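Local coordinates for SorB (Sorangium cellulosum, PDB 6B2V), which is the pyran synthase domain that probably closes a pyran ring on the growing polyketide in module nine of the trans-acyltransferase sorangicin assembly line, at residues Phe219-Gln224 against Glu229-Tyr234; Asn211-Pro216 against Tyr268-Val273; Pro53-Met56 against Leu61-Ala64. All coordinates share one frame; numbering follows the deposited sequence.

Interaction 1. Residues Phe219-Gln224 against Glu229-Tyr234; sequences FLSLIQ and EWRFPY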
loop_
_atom_site.group_PDB
_atom_site.type_symbol
_atom_site.label_atom_id
_atom_site.label_comp_id
_atom_site.label_asym_id
_atom_site.label_seq_id
_atom_site.Cartn_x
_atom_site.Cartn_y
_atom_site.Cartn_z
ATOM N N PHE A 219 -9.620 -7.906 -4.129
ATOM C CA PHE A 219 -10.876 -8.383 -4.635
ATOM C C PHE A 219 -10.622 -9.451 -5.718
ATOM O O PHE A 219 -11.230 -10.466 -5.711
ATOM C CB PHE A 219 -11.693 -7.169 -5.161
ATOM C CG PHE A 219 -12.924 -7.531 -5.911
ATOM C CD1 PHE A 219 -12.859 -7.764 -7.231
ATOM C CD2 PHE A 219 -14.100 -7.657 -5.276
ATOM C CE1 PHE A 219 -13.965 -8.126 -7.938
ATOM C CE2 PHE A 219 -15.235 -7.999 -5.977
ATOM C CZ PHE A 219 -15.156 -8.235 -7.300
ATOM N N LEU A 220 -9.678 -9.216 -6.599
ATOM C CA LEU A 220 -9.342 -10.167 -7.619
ATOM C C LEU A 220 -8.826 -11.489 -7.023
ATOM O O LEU A 220 -9.148 -12.528 -7.470
ATOM C CB LEU A 220 -8.305 -9.574 -8.567
ATOM C CG LEU A 220 -8.173 -10.020 -9.976
ATOM C CD1 LEU A 220 -9.524 -10.089 -10.657
ATOM C CD2 LEU A 220 -7.301 -8.994 -10.652
ATOM N N SER A 221 -8.024 -11.375 -5.968
ATOM C CA SER A 221 -7.465 -12.547 -5.307
ATOM C C SER A 221 -8.584 -13.397 -4.783
ATOM O O SER A 221 -8.549 -14.542 -4.927
ATOM C CB SER A 221 -6.521 -12.130 -4.144
ATOM O OG SER A 221 -5.847 -13.223 -3.552
ATOM N N LEU A 222 -9.563 -12.772 -4.180
ATOM C CA LEU A 222 -10.731 -13.486 -3.668
ATOM C C LEU A 222 -11.582 -14.148 -4.758
ATOM O O LEU A 222 -11.888 -15.301 -4.689
ATOM C CB LEU A 222 -11.592 -12.563 -2.817
ATOM C CG LEU A 222 -10.912 -12.137 -1.523
ATOM C CD1 LEU A 222 -11.762 -11.069 -0.883
ATOM C CD2 LEU A 222 -10.750 -13.283 -0.587
ATOM N N ILE A 223 -11.790 -13.295 -5.851
ATOM C CA ILE A 223 -12.719 -13.991 -6.726
ATOM C C ILE A 223 -12.013 -15.051 -7.567
ATOM O O ILE A 223 -12.536 -16.150 -7.750
ATOM C CB ILE A 223 -13.453 -13.013 -7.663
ATOM C CG1 ILE A 223 -12.455 -12.298 -8.576
ATOM C CG2 ILE A 223 -14.260 -12.007 -6.856
ATOM C CD1 ILE A 223 -12.374 -12.883 -9.969
ATOM N N GLN A 224 -10.714 -15.007 -7.748
ATOM C CA GLN A 224 -10.033 -16.087 -8.372
ATOM C C GLN A 224 -10.026 -17.367 -7.578
ATOM O O GLN A 224 -9.955 -18.408 -8.134
ATOM C CB GLN A 224 -8.629 -15.701 -8.793
ATOM C CG GLN A 224 -8.578 -14.703 -9.941
ATOM C CD GLN A 224 -7.268 -14.733 -10.694
ATOM O OE1 GLN A 224 -6.277 -14.488 -10.149
ATOM N NE2 GLN A 224 -7.314 -15.088 -11.931
ATOM N N GLU A 229 -13.392 -14.334 2.445
ATOM C CA GLU A 229 -12.781 -13.803 3.633
ATOM C C GLU A 229 -11.701 -12.791 3.184
ATOM O O GLU A 229 -10.941 -13.085 2.348
ATOM C CB GLU A 229 -12.171 -14.940 4.447
ATOM C CG GLU A 229 -13.136 -16.006 4.979
ATOM C CD GLU A 229 -13.990 -15.511 6.093
ATOM O OE1 GLU A 229 -13.441 -14.965 7.024
ATOM O OE2 GLU A 229 -15.200 -15.693 6.031
ATOM N N TRP A 230 -11.650 -11.631 3.818
ATOM C CA TRP A 230 -10.684 -10.593 3.419
ATOM C C TRP A 230 -9.257 -11.052 3.527
ATOM O O TRP A 230 -8.928 -11.836 4.382
ATOM C CB TRP A 230 -10.853 -9.329 4.264
ATOM C CG TRP A 230 -10.202 -8.114 3.667
ATOM C CD1 TRP A 230 -9.154 -7.442 4.129
ATOM C CD2 TRP A 230 -10.545 -7.518 2.440
ATOM N NE1 TRP A 230 -8.818 -6.440 3.279
ATOM C CE2 TRP A 230 -9.668 -6.474 2.224
ATOM C CE3 TRP A 230 -11.511 -7.778 1.495
ATOM C CZ2 TRP A 230 -9.757 -5.675 1.130
ATOM C CZ3 TRP A 230 -11.601 -6.981 0.415
ATOM C CH2 TRP A 230 -10.729 -5.939 0.237
ATOM N N ARG A 231 -8.441 -10.551 2.620
ATOM C CA ARG A 231 -7.055 -10.863 2.623
ATOM C C ARG A 231 -6.239 -9.585 2.836
ATOM O O ARG A 231 -6.614 -8.545 2.429
ATOM C CB ARG A 231 -6.676 -11.596 1.336
ATOM C CG ARG A 231 -7.324 -12.979 1.201
ATOM C CD ARG A 231 -7.040 -13.689 -0.094
ATOM N NE ARG A 231 -7.529 -15.055 -0.065
ATOM C CZ ARG A 231 -7.289 -15.946 -0.982
ATOM N NH1 ARG A 231 -6.589 -15.664 -2.038
ATOM N NH2 ARG A 231 -7.749 -17.157 -0.831
ATOM N N PHE A 232 -5.142 -9.737 3.541
ATOM C CA PHE A 232 -4.244 -8.664 3.881
ATOM C C PHE A 232 -2.891 -8.824 3.225
ATOM O O PHE A 232 -2.446 -9.895 3.043
ATOM C CB PHE A 232 -4.057 -8.610 5.391
ATOM C CG PHE A 232 -5.310 -8.489 6.131
ATOM C CD1 PHE A 232 -6.050 -9.587 6.408
ATOM C CD2 PHE A 232 -5.750 -7.286 6.510
ATOM C CE1 PHE A 232 -7.223 -9.494 7.079
ATOM C CE2 PHE A 232 -6.933 -7.160 7.184
ATOM C CZ PHE A 232 -7.666 -8.277 7.472
ATOM N N PRO A 233 -2.254 -7.708 2.923
ATOM C CA PRO A 233 -0.957 -7.802 2.286
ATOM C C PRO A 233 0.056 -8.622 3.150
ATOM O O PRO A 233 0.109 -8.413 4.280
ATOM C CB PRO A 233 -0.520 -6.325 2.194
ATOM C CG PRO A 233 -1.819 -5.637 2.046
ATOM C CD PRO A 233 -2.811 -6.355 2.862
ATOM N N TYR A 234 0.736 -9.559 2.538
ATOM C CA TYR A 234 1.744 -10.391 3.183
ATOM C C TYR A 234 3.142 -10.078 2.619
ATOM O O TYR A 234 4.037 -9.782 3.326
ATOM C CB TYR A 234 1.359 -11.871 2.991
ATOM C CG TYR A 234 2.456 -12.867 3.231
ATOM C CD1 TYR A 234 3.218 -12.792 4.358
ATOM C CD2 TYR A 234 2.716 -13.844 2.344
ATOM C CE1 TYR A 234 4.221 -13.679 4.591
ATOM C CE2 TYR A 234 3.736 -14.759 2.566
ATOM C CZ TYR A 234 4.474 -14.644 3.713
ATOM O OH TYR A 234 5.500 -15.477 3.977
#

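Interaction 2. Residues Asn211-Pro216 against Tyr268-Val273; sequences NSVLVP and YDVDLV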
loop_
_atom_site.group_PDB
_atom_site.type_symbol
_atom_site.label_atom_id
_atom_site.label_comp_id
_atom_site.label_asym_id
_atom_site.label_seq_id
_atom_site.Cartn_x
_atom_site.Cartn_y
_atom_site.Cartn_z
ATOM N N ASN A 211 -5.043 2.249 0.155
ATOM C CA ASN A 211 -6.014 1.165 0.258
ATOM C C ASN A 211 -6.915 1.082 -0.974
ATOM O O ASN A 211 -7.330 0.049 -1.346
ATOM C CB ASN A 211 -6.870 1.310 1.502
ATOM C CG ASN A 211 -6.179 0.783 2.730
ATOM O OD1 ASN A 211 -6.422 1.249 3.792
ATOM N ND2 ASN A 211 -5.370 -0.172 2.551
ATOM N N SER A 212 -7.203 2.225 -1.567
ATOM C CA SER A 212 -7.982 2.237 -2.791
ATOM C C SER A 212 -7.262 1.502 -3.919
ATOM O O SER A 212 -7.862 1.006 -4.791
ATOM C CB SER A 212 -8.300 3.650 -3.232
ATOM O OG SER A 212 -9.042 4.311 -2.266
ATOM N N VAL A 213 -5.969 1.630 -3.961
ATOM C CA VAL A 213 -5.194 0.901 -4.949
ATOM C C VAL A 213 -5.156 -0.626 -4.703
ATOM O O VAL A 213 -5.216 -1.408 -5.582
ATOM C CB VAL A 213 -3.755 1.445 -5.033
ATOM C CG1 VAL A 213 -2.960 0.736 -6.087
ATOM C CG2 VAL A 213 -3.731 2.917 -5.297
ATOM N N LEU A 214 -4.996 -0.975 -3.450
ATOM C CA LEU A 214 -4.941 -2.377 -3.072
ATOM C C LEU A 214 -6.243 -3.169 -3.123
ATOM O O LEU A 214 -6.233 -4.304 -3.395
ATOM C CB LEU A 214 -4.257 -2.587 -1.708
ATOM C CG LEU A 214 -2.803 -2.078 -1.594
ATOM C CD1 LEU A 214 -2.133 -2.594 -0.347
ATOM C CD2 LEU A 214 -1.966 -2.372 -2.816
ATOM N N VAL A 215 -7.352 -2.496 -2.864
ATOM C CA VAL A 215 -8.628 -3.194 -2.789
ATOM C C VAL A 215 -8.988 -3.943 -4.052
ATOM O O VAL A 215 -9.451 -5.029 -3.967
ATOM C CB VAL A 215 -9.777 -2.245 -2.286
ATOM C CG1 VAL A 215 -11.171 -2.733 -2.657
ATOM C CG2 VAL A 215 -9.708 -2.155 -0.807
ATOM N N PRO A 216 -8.770 -3.367 -5.214
ATOM C CA PRO A 216 -9.108 -4.094 -6.429
ATOM C C PRO A 216 -8.289 -5.375 -6.617
ATOM O O PRO A 216 -8.784 -6.289 -7.165
ATOM C CB PRO A 216 -8.883 -3.055 -7.533
ATOM C CG PRO A 216 -9.191 -1.823 -6.849
ATOM C CD PRO A 216 -8.561 -1.951 -5.505
ATOM N N TYR A 268 -0.319 -10.659 -7.477
ATOM C CA TYR A 268 -0.913 -9.663 -8.317
ATOM C C TYR A 268 -0.031 -8.416 -8.545
ATOM O O TYR A 268 0.704 -8.019 -7.742
ATOM C CB TYR A 268 -2.257 -9.243 -7.654
ATOM C CG TYR A 268 -3.220 -10.415 -7.640
ATOM C CD1 TYR A 268 -3.172 -11.359 -6.643
ATOM C CD2 TYR A 268 -4.064 -10.634 -8.678
ATOM C CE1 TYR A 268 -3.936 -12.480 -6.689
ATOM C CE2 TYR A 268 -4.849 -11.753 -8.718
ATOM C CZ TYR A 268 -4.778 -12.683 -7.712
ATOM O OH TYR A 268 -5.565 -13.793 -7.730
ATOM N N ASP A 269 -0.234 -7.832 -9.706
ATOM C CA ASP A 269 0.365 -6.558 -10.075
ATOM C C ASP A 269 -0.785 -5.515 -10.085
ATOM O O ASP A 269 -1.867 -5.840 -10.481
ATOM C CB ASP A 269 1.029 -6.600 -11.457
ATOM C CG ASP A 269 2.230 -7.528 -11.523
ATOM O OD1 ASP A 269 2.870 -7.741 -10.553
ATOM O OD2 ASP A 269 2.451 -8.040 -12.593
ATOM N N VAL A 270 -0.558 -4.329 -9.536
ATOM C CA VAL A 270 -1.584 -3.321 -9.567
ATOM C C VAL A 270 -0.981 -1.923 -9.754
ATOM O O VAL A 270 -0.145 -1.557 -9.049
ATOM C CB VAL A 270 -2.547 -3.450 -8.370
ATOM C CG1 VAL A 270 -1.878 -3.301 -7.032
ATOM C CG2 VAL A 270 -3.629 -2.435 -8.478
ATOM N N ASP A 271 -1.510 -1.156 -10.687
ATOM C CA ASP A 271 -1.013 0.157 -10.929
ATOM C C ASP A 271 -2.087 1.212 -10.678
ATOM O O ASP A 271 -3.234 0.995 -10.880
ATOM C CB ASP A 271 -0.604 0.402 -12.391
ATOM C CG ASP A 271 0.663 -0.354 -12.794
ATOM O OD1 ASP A 271 0.935 -1.300 -12.187
ATOM O OD2 ASP A 271 1.384 0.024 -13.647
ATOM N N LEU A 272 -1.601 2.354 -10.218
ATOM C CA LEU A 272 -2.399 3.541 -10.049
ATOM C C LEU A 272 -1.995 4.463 -11.211
ATOM O O LEU A 272 -0.916 4.812 -11.361
ATOM C CB LEU A 272 -2.133 4.249 -8.730
ATOM C CG LEU A 272 -2.868 5.590 -8.537
ATOM C CD1 LEU A 272 -4.368 5.386 -8.407
ATOM C CD2 LEU A 272 -2.385 6.283 -7.309
ATOM N N VAL A 273 -2.974 4.832 -12.007
ATOM C CA VAL A 273 -2.760 5.678 -13.143
ATOM C C VAL A 273 -3.652 6.930 -13.124
ATOM O O VAL A 273 -4.653 6.951 -12.543
ATOM C CB VAL A 273 -2.984 4.968 -14.505
ATOM C CG1 VAL A 273 -2.131 3.719 -14.606
ATOM C CG2 VAL A 273 -4.433 4.606 -14.745
#

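Interaction 3. Residues Pro53-Met56 against Leu61-Ala64; sequences PFLM and LFPA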
loop_
_atom_site.group_PDB
_atom_site.type_symbol
_atom_site.label_atom_id
_atom_site.label_comp_id
_atom_site.label_asym_id
_atom_site.label_seq_id
_atom_site.Cartn_x
_atom_site.Cartn_y
_atom_site.Cartn_z
ATOM N N PRO A 53 -7.383 9.746 12.007
ATOM C CA PRO A 53 -8.357 9.361 11.007
ATOM C C PRO A 53 -7.941 8.095 10.298
ATOM O O PRO A 53 -8.753 7.227 10.155
ATOM C CB PRO A 53 -8.339 10.536 10.052
ATOM C CG PRO A 53 -8.031 11.680 10.916
ATOM C CD PRO A 53 -6.950 11.121 11.801
ATOM N N PHE A 54 -6.666 7.931 10.003
ATOM C CA PHE A 54 -6.227 6.729 9.291
ATOM C C PHE A 54 -6.547 5.460 10.039
ATOM O O PHE A 54 -6.711 4.455 9.434
ATOM C CB PHE A 54 -4.824 6.804 8.715
ATOM C CG PHE A 54 -3.744 6.498 9.692
ATOM C CD1 PHE A 54 -3.264 7.460 10.512
ATOM C CD2 PHE A 54 -3.234 5.256 9.784
ATOM C CE1 PHE A 54 -2.284 7.179 11.421
ATOM C CE2 PHE A 54 -2.272 4.959 10.694
ATOM C CZ PHE A 54 -1.784 5.915 11.505
ATOM N N LEU A 55 -6.496 5.491 11.365
ATOM C CA LEU A 55 -6.919 4.374 12.187
ATOM C C LEU A 55 -8.429 4.221 12.352
ATOM O O LEU A 55 -8.978 3.172 12.298
ATOM C CB LEU A 55 -6.211 4.374 13.559
ATOM C CG LEU A 55 -4.707 4.153 13.455
ATOM C CD1 LEU A 55 -4.017 4.479 14.764
ATOM C CD2 LEU A 55 -4.408 2.741 13.061
ATOM N N MET A 56 -9.097 5.336 12.571
ATOM C CA MET A 56 -10.529 5.363 12.737
ATOM C C MET A 56 -11.256 4.902 11.493
ATOM O O MET A 56 -12.277 4.285 11.580
ATOM C CB MET A 56 -10.984 6.732 13.149
ATOM C CG MET A 56 -10.529 7.059 14.537
ATOM S SD MET A 56 -11.653 8.171 15.379
ATOM C CE MET A 56 -11.229 9.586 14.424
ATOM N N LEU A 61 -7.047 -0.804 12.943
ATOM C CA LEU A 61 -5.954 -1.641 12.491
ATOM C C LEU A 61 -5.010 -0.820 11.621
ATOM O O LEU A 61 -5.397 -0.249 10.681
ATOM C CB LEU A 61 -6.513 -2.834 11.723
ATOM C CG LEU A 61 -5.509 -3.677 10.952
ATOM C CD1 LEU A 61 -4.630 -4.456 11.889
ATOM C CD2 LEU A 61 -6.170 -4.600 9.983
ATOM N N PHE A 62 -3.732 -0.799 11.960
ATOM C CA PHE A 62 -2.788 0.002 11.208
ATOM C C PHE A 62 -2.702 -0.617 9.840
ATOM O O PHE A 62 -2.341 -1.733 9.717
ATOM C CB PHE A 62 -1.435 -0.043 11.935
ATOM C CG PHE A 62 -0.505 1.082 11.613
ATOM C CD1 PHE A 62 0.267 1.046 10.515
ATOM C CD2 PHE A 62 -0.367 2.138 12.463
ATOM C CE1 PHE A 62 1.167 2.045 10.232
ATOM C CE2 PHE A 62 0.502 3.172 12.175
ATOM C CZ PHE A 62 1.267 3.126 11.055
ATOM N N PRO A 63 -2.971 0.167 8.811
ATOM C CA PRO A 63 -2.994 -0.394 7.482
ATOM C C PRO A 63 -1.638 -0.796 6.993
ATOM O O PRO A 63 -0.691 -0.109 7.194
ATOM C CB PRO A 63 -3.557 0.740 6.610
ATOM C CG PRO A 63 -4.180 1.657 7.541
ATOM C CD PRO A 63 -3.402 1.560 8.804
ATOM N N ALA A 64 -1.629 -1.838 6.199
ATOM C CA ALA A 64 -0.387 -2.350 5.635
ATOM C C ALA A 64 0.339 -1.278 4.825
ATOM O O ALA A 64 1.492 -1.061 4.914
ATOM C CB ALA A 64 -0.684 -3.543 4.738
#

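Interaction 1. Residues Phe219-Gln224 against Glu229-Tyr234
Leu222 and Ser221 meet Trp230 and Arg231 where the long helix of the C-terminal hotdog fold, 207-225, turns back through a short connection into strand 232-241. The contact has a polar half and an apolar half. In the polar half, Arg231 reaches across to the helix, its chain extended from CG to NE. Its NH1 donates a hydrogen bond to Ser221 OG at 3.0 Å, moderately bent at 145°. The hydroxyl is turned out to meet it by lying opposite the backbone N (chi1 -174°). The oxygen lies near the plane of the guanidinium, 15° out of it, as suits an N-H directed along that plane. The same group has a stronger partner further along, since NH2 forms a salt bridge with Asp225. Two residues on the helix side therefore fix the guanidinium, which would probably limit its rotation.

The apolar half belongs to Leu222, whose two methyl groups part company. The leucine and Arg231 pass side by side, running opposite ways, with Leu222 CD2 3.7 Å from Arg231 NE. The other branch reaches the indole, which also touches Asn164 of helix 160-166 and Val215 and Ile218 of the central helix. There Leu222 CD1 approaches Trp230 CE3 obliquely, at 4.1 Å, with the two side chains nearly perpendicular.

Interaction 2. Residues Asn211-Pro216 against Tyr268-Val273
Val213 projects from the helix as a forked bump, one methyl resting on Val270 and the other on Leu272, two residues apart on strand 267-273. This is the helix-on-sheet packing of a hotdog fold, in which the central helix lies against the concave side of the curved sheet. The short segments run in roughly opposing directions, at 140°, their axes coming within 8.4 Å.

Each branch of the valine has its own seat. Val213 CG2 sits in the hollow made by Leu272 CB and the two terminal methyls of that leucine, 4.0 Å from CB, and the two side chains cross almost at right angles. CG1 leans on the other neighbour, meeting Val270 CG2 at 4.0 Å. Val270 is itself the second bump. Its CG2 lies opposite the backbone N, while CG1 falls between N and the carbonyl carbon (chi1 61°), and both methyls come up to the carbonyl oxygen of Val213. Val270 CG2 is the nearer, 3.5 Å from Val213 O, whereas Val270 CG1 also meets Leu214 CD2 at 4.3 Å.

The contact is thus entirely apolar on the side-chain level, yet it buries Val213 O, a carbonyl oxygen with no polar partner in the model. The helix is kinked close by, where Pro216 has no N-H to give to the preceding turn.

Strands 250-255 and 279-289 flank the strand and extend this floor: Val270 also touches Val251 of the former, and Phe283 of the latter touches both Val213 and Val270.

Interaction 3. Residues Pro53-Met56 against Leu61-Ala64
An offset edge-to-face stack of Phe54 on Phe62 leads this apolar contact, which folds the short helix 53-56 onto the loop that precedes helix 64-77 in the N-terminal hotdog fold. The planes stand at 88° and the ring centres are 5.2 Å apart. Phe54 supplies the edge: its CE2 sits 3.6 Å from Phe62 CE2, displaced towards the rim of that ring's face rather than over its middle. Phe54 gets there because CG lies between the backbone N and the carbonyl carbon, at chi1 83°. Further along the same edge, Phe54 CD2 meets Pro63 CD at 3.8 Å, so the proline extends the surface on which the ring rests.

Leu55 fills in beside the stack. Its CD2 reaches the backbone at Phe62 CA, 3.7 Å away, and also approaches the ring obliquely. Around the pair, Phe48 meets Phe62 edge to face, Tyr67 brings a further ring, and Phe54 touches Pro207 at the start of the other hotdog's helix.

With the C-H edge of Phe54 against the pi face of Phe62 and methyl or methylene groups around them, the contact relies on shape and weak ring electrostatics, which favour the near-perpendicular setting of the two phenyl rings.

Overall arrangement
From the N terminus, interaction 3 comes first and closes a loop of four residues between helix 53-56 and the segment leading into helix 64-77. The other two lie later, in series with it. Interaction 2 closes a long loop from helix 207-225 to strand 267-273, and interaction 1, which closes the four-residue connection leaving the same helix, is nested within that loop. These two share the helix and also meet directly, through a probable hydrogen bond between Gln224 OE1 and Tyr268 OH, 2.6 Å apart. Strand 232-241 joins the two hotdog halves: Pro233 packs on Ala64 and Phe232 on Leu61, and the helix adds Asn211, which touches Pro63.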